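Local coordinates for uncharacterized ParM protein (Staphylococcus aureus, PDB 3JS6), which is an actin-like plasmid segregation protein that probably forms nucleotide-dependent filaments to move plasmid copies apart before cell division, at residues Y87-G101 against K129-I143. Residues are numbered along the deposited sequence; the frame is centred on the assembly and turned at random.
Sequences YDIKSFKDLVECSIG and KQAKFEKLLNKSRLI
E97 and R141 form a two-pronged salt bridge between helix 90-101 and strand 141-143. R141 NE donates to E97 OE1 at 2.9 Å, on the syn lone pair. R141 NH2 also bonds E97 OE2, but the modelled distance is too short to be trusted in detail. The carboxylate and guanidinium planes are 39° apart, so the pairing is twisted rather than flat. R141 CG sits between its backbone N and carbonyl carbon, and bends at chi2 and chi3 fold the chain toward the helix. I100 CD1 lies over one guanidinium face, 3.3 Å from R141 NH1. NH1 also makes a weak bond to L137 O. At the other end, K132 NZ bonds the syn lone pair of D88 OD2 at 2.6 Å, in a more exposed salt bridge.

Between these bridges the packing is apolar. Y87, F92 and F133 form an aromatic cluster. Y87 CE2 sits over one face of F133, 3.5 Å from its CG, with the ring planes oblique at 44°. F133 CE2 meets the edge of F92. The Y87 hydroxyl bonds E124. The two methyls of L136 part: CD1 touches the F92 edge, while CD2 presses tightly on K93 CD at 3.4 Å. V96 CG1 meets L137 CD2. Beyond the E97–R141 bridge, I143 CD1 packs against G101 CA at 3.8 Å.

The helices cross at -44° within the actin-like N-terminal domain, and both pack on strand 111-120 of its sheet. The buried charges of E97 and R141 probably offset each other, and K139 nearby may further favour an ionised E97.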
loop_
_atom_site.group_PDB
_atom_site.type_symbol
_atom_site.label_atom_id
_atom_site.label_comp_id
_atom_site.label_asym_id
_atom_site.label_seq_id
_atom_site.Cartn_x
_atom_site.Cartn_y
_atom_site.Cartn_z
ATOM N N TYR A 87 -12.637 3.419 8.971
ATOM C CA TYR A 87 -12.977 2.080 9.503
ATOM C C TYR A 87 -14.474 1.896 9.756
ATOM O O TYR A 87 -14.961 0.773 9.773
ATOM C CB TYR A 87 -12.146 1.748 10.783
ATOM C CG TYR A 87 -10.688 1.941 10.453
ATOM C CD1 TYR A 87 -10.005 3.083 10.889
ATOM C CD2 TYR A 87 -10.003 1.005 9.702
ATOM C CE1 TYR A 87 -8.691 3.299 10.573
ATOM C CE2 TYR A 87 -8.675 1.228 9.337
ATOM C CZ TYR A 87 -8.033 2.386 9.772
ATOM O OH TYR A 87 -6.727 2.628 9.402
ATOM N N ASP A 88 -15.190 3.001 9.932
ATOM C CA ASP A 88 -16.624 2.934 10.198
ATOM C C ASP A 88 -17.448 3.323 8.978
ATOM O O ASP A 88 -18.667 3.405 9.067
ATOM C CB ASP A 88 -17.004 3.861 11.356
ATOM C CG ASP A 88 -16.330 3.478 12.651
ATOM O OD1 ASP A 88 -16.498 2.313 13.093
ATOM O OD2 ASP A 88 -15.633 4.344 13.225
ATOM N N ILE A 89 -16.796 3.569 7.842
ATOM C CA ILE A 89 -17.534 3.963 6.643
ATOM C C ILE A 89 -17.759 2.775 5.720
ATOM O O ILE A 89 -16.831 2.034 5.419
ATOM C CB ILE A 89 -16.797 5.085 5.853
ATOM C CG1 ILE A 89 -16.508 6.284 6.767
ATOM C CG2 ILE A 89 -17.645 5.534 4.669
ATOM C CD1 ILE A 89 -17.729 6.879 7.390
ATOM N N LYS A 90 -18.999 2.625 5.266
ATOM C CA LYS A 90 -19.421 1.546 4.364
ATOM C C LYS A 90 -18.453 1.320 3.211
ATOM O O LYS A 90 -18.077 0.190 2.921
ATOM C CB LYS A 90 -20.805 1.874 3.810
ATOM C CG LYS A 90 -21.194 1.115 2.572
ATOM C CD LYS A 90 -21.882 -0.172 2.907
ATOM C CE LYS A 90 -22.521 -0.741 1.658
ATOM N NZ LYS A 90 -23.513 0.190 1.105
ATOM N N SER A 91 -18.084 2.409 2.550
ATOM C CA SER A 91 -17.142 2.442 1.434
ATOM C C SER A 91 -15.894 1.579 1.693
ATOM O O SER A 91 -15.504 0.704 0.899
ATOM C CB SER A 91 -16.677 3.898 1.244
ATOM O OG SER A 91 -16.093 4.086 -0.010
ATOM N N PHE A 92 -15.242 1.870 2.807
ATOM C CA PHE A 92 -14.021 1.170 3.165
ATOM C C PHE A 92 -14.303 -0.254 3.592
ATOM O O PHE A 92 -13.556 -1.172 3.231
ATOM C CB PHE A 92 -13.279 1.918 4.279
ATOM C CG PHE A 92 -11.982 1.263 4.686
ATOM C CD1 PHE A 92 -11.909 0.488 5.838
ATOM C CD2 PHE A 92 -10.842 1.423 3.915
ATOM C CE1 PHE A 92 -10.714 -0.115 6.219
ATOM C CE2 PHE A 92 -9.640 0.820 4.294
ATOM C CZ PHE A 92 -9.582 0.051 5.450
ATOM N N LYS A 93 -15.360 -0.453 4.369
ATOM C CA LYS A 93 -15.683 -1.810 4.785
ATOM C C LYS A 93 -15.923 -2.706 3.577
ATOM O O LYS A 93 -15.500 -3.857 3.579
ATOM C CB LYS A 93 -16.898 -1.822 5.713
ATOM C CG LYS A 93 -16.569 -1.218 7.073
ATOM C CD LYS A 93 -17.681 -1.393 8.091
ATOM C CE LYS A 93 -18.800 -0.407 7.902
ATOM N NZ LYS A 93 -19.744 -0.522 9.046
ATOM N N ASP A 94 -16.588 -2.184 2.544
ATOM C CA ASP A 94 -16.852 -2.980 1.346
ATOM C C ASP A 94 -15.538 -3.255 0.600
ATOM O O ASP A 94 -15.325 -4.355 0.079
ATOM C CB ASP A 94 -17.839 -2.258 0.411
ATOM C CG ASP A 94 -19.280 -2.236 0.959
ATOM O OD1 ASP A 94 -20.103 -1.444 0.449
ATOM O OD2 ASP A 94 -19.603 -3.014 1.885
ATOM N N LEU A 95 -14.669 -2.249 0.544
ATOM C CA LEU A 95 -13.372 -2.377 -0.096
ATOM C C LEU A 95 -12.587 -3.532 0.574
ATOM O O LEU A 95 -11.966 -4.361 -0.098
ATOM C CB LEU A 95 -12.578 -1.086 0.058
ATOM C CG LEU A 95 -11.128 -1.108 -0.478
ATOM C CD1 LEU A 95 -11.138 -1.198 -2.020
ATOM C CD2 LEU A 95 -10.400 0.167 -0.035
ATOM N N VAL A 96 -12.609 -3.572 1.900
ATOM C CA VAL A 96 -11.897 -4.633 2.624
ATOM C C VAL A 96 -12.441 -6.016 2.220
ATOM O O VAL A 96 -11.663 -6.932 1.920
ATOM C CB VAL A 96 -12.014 -4.429 4.154
ATOM C CG1 VAL A 96 -11.454 -5.659 4.899
ATOM C CG2 VAL A 96 -11.235 -3.191 4.567
ATOM N N GLU A 97 -13.767 -6.178 2.203
ATOM C CA GLU A 97 -14.348 -7.466 1.800
ATOM C C GLU A 97 -13.962 -7.869 0.356
ATOM O O GLU A 97 -13.631 -9.032 0.111
ATOM C CB GLU A 97 -15.884 -7.459 1.906
ATOM C CG GLU A 97 -16.435 -7.265 3.315
ATOM C CD GLU A 97 -15.927 -8.306 4.278
ATOM O OE1 GLU A 97 -16.017 -9.499 3.942
ATOM O OE2 GLU A 97 -15.433 -7.928 5.361
ATOM N N CYS A 98 -14.036 -6.940 -0.605
ATOM C CA CYS A 98 -13.660 -7.274 -1.997
ATOM C C CYS A 98 -12.169 -7.627 -2.146
ATOM O O CYS A 98 -11.802 -8.467 -2.971
ATOM C CB CYS A 98 -13.996 -6.112 -2.945
ATOM S SG CYS A 98 -15.775 -5.792 -3.009
ATOM N N SER A 99 -11.325 -6.957 -1.370
ATOM C CA SER A 99 -9.879 -7.178 -1.398
ATOM C C SER A 99 -9.602 -8.571 -0.823
ATOM O O SER A 99 -8.822 -9.356 -1.366
ATOM C CB SER A 99 -9.172 -6.100 -0.564
ATOM O OG SER A 99 -9.340 -4.823 -1.164
ATOM N N ILE A 100 -10.257 -8.884 0.277
ATOM C CA ILE A 100 -10.083 -10.206 0.857
ATOM C C ILE A 100 -10.611 -11.227 -0.153
ATOM O O ILE A 100 -9.979 -12.254 -0.411
ATOM C CB ILE A 100 -10.836 -10.314 2.200
ATOM C CG1 ILE A 100 -10.036 -9.548 3.272
ATOM C CG2 ILE A 100 -11.056 -11.789 2.558
ATOM C CD1 ILE A 100 -10.714 -9.443 4.632
ATOM N N GLY A 101 -11.758 -10.927 -0.757
ATOM C CA GLY A 101 -12.331 -11.836 -1.733
ATOM C C GLY A 101 -11.439 -12.113 -2.937
ATOM O O GLY A 101 -11.363 -13.256 -3.411
ATOM N N LYS A 129 -8.773 2.945 16.792
ATOM C CA LYS A 129 -8.855 2.671 15.361
ATOM C C LYS A 129 -8.336 1.260 15.107
ATOM O O LYS A 129 -8.931 0.502 14.355
ATOM C CB LYS A 129 -8.025 3.690 14.578
ATOM C CG LYS A 129 -8.800 4.919 14.091
ATOM C CD LYS A 129 -9.876 5.352 15.059
ATOM C CE LYS A 129 -10.647 6.558 14.524
ATOM N NZ LYS A 129 -9.774 7.755 14.388
ATOM N N GLN A 130 -7.228 0.913 15.745
ATOM C CA GLN A 130 -6.665 -0.414 15.583
ATOM C C GLN A 130 -7.675 -1.473 16.017
ATOM O O GLN A 130 -7.793 -2.521 15.378
ATOM C CB GLN A 130 -5.360 -0.571 16.376
ATOM C CG GLN A 130 -4.729 -1.950 16.191
ATOM C CD GLN A 130 -3.333 -2.080 16.786
ATOM O OE1 GLN A 130 -2.673 -3.112 16.628
ATOM N NE2 GLN A 130 -2.879 -1.043 17.469
ATOM N N ALA A 131 -8.420 -1.206 17.088
ATOM C CA ALA A 131 -9.427 -2.162 17.553
ATOM C C ALA A 131 -10.529 -2.358 16.514
ATOM O O ALA A 131 -10.942 -3.480 16.245
ATOM C CB ALA A 131 -10.040 -1.693 18.862
ATOM N N LYS A 132 -11.024 -1.270 15.938
ATOM C CA LYS A 132 -12.069 -1.385 14.932
ATOM C C LYS A 132 -11.570 -1.993 13.619
ATOM O O LYS A 132 -12.321 -2.671 12.939
ATOM C CB LYS A 132 -12.692 -0.011 14.662
ATOM C CG LYS A 132 -13.551 0.482 15.829
ATOM C CD LYS A 132 -14.217 1.835 15.551
ATOM C CE LYS A 132 -13.194 2.932 15.329
ATOM N NZ LYS A 132 -13.857 4.260 15.160
ATOM N N PHE A 133 -10.312 -1.751 13.257
ATOM C CA PHE A 133 -9.786 -2.307 12.000
ATOM C C PHE A 133 -9.625 -3.813 12.195
ATOM O O PHE A 133 -10.020 -4.605 11.343
ATOM C CB PHE A 133 -8.441 -1.671 11.678
ATOM C CG PHE A 133 -7.897 -2.009 10.310
ATOM C CD1 PHE A 133 -6.552 -1.775 10.027
ATOM C CD2 PHE A 133 -8.724 -2.469 9.296
ATOM C CE1 PHE A 133 -6.031 -1.990 8.753
ATOM C CE2 PHE A 133 -8.223 -2.686 8.019
ATOM C CZ PHE A 133 -6.874 -2.446 7.746
ATOM N N GLU A 134 -9.045 -4.210 13.326
ATOM C CA GLU A 134 -8.861 -5.625 13.590
ATOM C C GLU A 134 -10.223 -6.308 13.657
ATOM O O GLU A 134 -10.350 -7.482 13.303
ATOM C CB GLU A 134 -8.040 -5.837 14.879
ATOM C CG GLU A 134 -8.802 -6.376 16.081
ATOM C CD GLU A 134 -9.238 -7.834 15.939
ATOM O OE1 GLU A 134 -8.372 -8.712 15.693
ATOM O OE2 GLU A 134 -10.453 -8.096 16.090
ATOM N N LYS A 135 -11.253 -5.592 14.104
ATOM C CA LYS A 135 -12.585 -6.196 14.155
ATOM C C LYS A 135 -13.166 -6.388 12.739
ATOM O O LYS A 135 -13.932 -7.315 12.478
ATOM C CB LYS A 135 -13.539 -5.336 14.986
ATOM C CG LYS A 135 -13.648 -5.760 16.434
ATOM C CD LYS A 135 -14.717 -4.951 17.170
ATOM C CE LYS A 135 -16.068 -5.041 16.450
ATOM N NZ LYS A 135 -17.150 -4.232 17.100
ATOM N N LEU A 136 -12.813 -5.503 11.821
ATOM C CA LEU A 136 -13.300 -5.654 10.466
ATOM C C LEU A 136 -12.629 -6.893 9.846
ATOM O O LEU A 136 -13.269 -7.689 9.175
ATOM C CB LEU A 136 -12.932 -4.421 9.630
ATOM C CG LEU A 136 -13.664 -3.092 9.836
ATOM C CD1 LEU A 136 -12.984 -1.994 8.993
ATOM C CD2 LEU A 136 -15.135 -3.241 9.429
ATOM N N LEU A 137 -11.337 -7.045 10.106
ATOM C CA LEU A 137 -10.532 -8.126 9.536
ATOM C C LEU A 137 -10.744 -9.511 10.123
ATOM O O LEU A 137 -10.853 -10.507 9.398
ATOM C CB LEU A 137 -9.055 -7.764 9.676
ATOM C CG LEU A 137 -8.655 -6.469 8.971
ATOM C CD1 LEU A 137 -7.192 -6.116 9.327
ATOM C CD2 LEU A 137 -8.838 -6.632 7.459
ATOM N N ASN A 138 -10.812 -9.569 11.443
ATOM C CA ASN A 138 -10.948 -10.843 12.119
ATOM C C ASN A 138 -12.345 -11.419 12.220
ATOM O O ASN A 138 -12.982 -11.319 13.269
ATOM C CB ASN A 138 -10.350 -10.752 13.514
ATOM C CG ASN A 138 -9.766 -12.056 13.958
ATOM O OD1 ASN A 138 -10.282 -13.113 13.608
ATOM N ND2 ASN A 138 -8.682 -12.000 14.725
ATOM N N LYS A 139 -12.804 -12.039 11.130
ATOM C CA LYS A 139 -14.112 -12.677 11.086
ATOM C C LYS A 139 -14.243 -13.576 9.870
ATOM O O LYS A 139 -13.513 -13.430 8.890
ATOM C CB LYS A 139 -15.243 -11.639 11.071
ATOM C CG LYS A 139 -15.330 -10.791 9.824
ATOM C CD LYS A 139 -16.438 -9.752 9.964
ATOM C CE LYS A 139 -16.378 -8.724 8.836
ATOM N NZ LYS A 139 -17.397 -7.667 9.007
ATOM N N SER A 140 -15.168 -14.519 9.950
ATOM C CA SER A 140 -15.416 -15.433 8.857
ATOM C C SER A 140 -16.397 -14.780 7.922
ATOM O O SER A 140 -17.148 -13.907 8.336
ATOM C CB SER A 140 -16.034 -16.741 9.374
ATOM O OG SER A 140 -15.031 -17.576 9.918
ATOM N N ARG A 141 -16.380 -15.190 6.656
ATOM C CA ARG A 141 -17.360 -14.632 5.736
ATOM C C ARG A 141 -17.472 -15.432 4.461
ATOM O O ARG A 141 -16.532 -16.093 4.053
ATOM C CB ARG A 141 -17.014 -13.187 5.401
ATOM C CG ARG A 141 -15.714 -12.965 4.643
ATOM C CD ARG A 141 -14.607 -12.615 5.635
ATOM N NE ARG A 141 -14.567 -11.160 5.839
ATOM C CZ ARG A 141 -13.571 -10.468 6.404
ATOM N NH1 ARG A 141 -12.487 -11.105 6.838
ATOM N NH2 ARG A 141 -13.667 -9.142 6.537
ATOM N N LEU A 142 -18.635 -15.384 3.846
ATOM C CA LEU A 142 -18.869 -16.064 2.591
ATOM C C LEU A 142 -18.778 -14.995 1.499
ATOM O O LEU A 142 -19.496 -13.984 1.526
ATOM C CB LEU A 142 -20.269 -16.679 2.551
ATOM C CG LEU A 142 -20.582 -17.275 1.166
ATOM C CD1 LEU A 142 -19.707 -18.499 0.963
ATOM C CD2 LEU A 142 -22.060 -17.659 1.045
ATOM N N ILE A 143 -17.893 -15.200 0.542
ATOM C CA ILE A 143 -17.784 -14.232 -0.536
ATOM C C ILE A 143 -17.853 -14.997 -1.845
ATOM O O ILE A 143 -17.181 -16.011 -2.030
ATOM C CB ILE A 143 -16.454 -13.441 -0.483
ATOM C CG1 ILE A 143 -16.382 -12.632 0.812
ATOM C CG2 ILE A 143 -16.338 -12.516 -1.714
ATOM C CD1 ILE A 143 -15.077 -11.912 0.960
#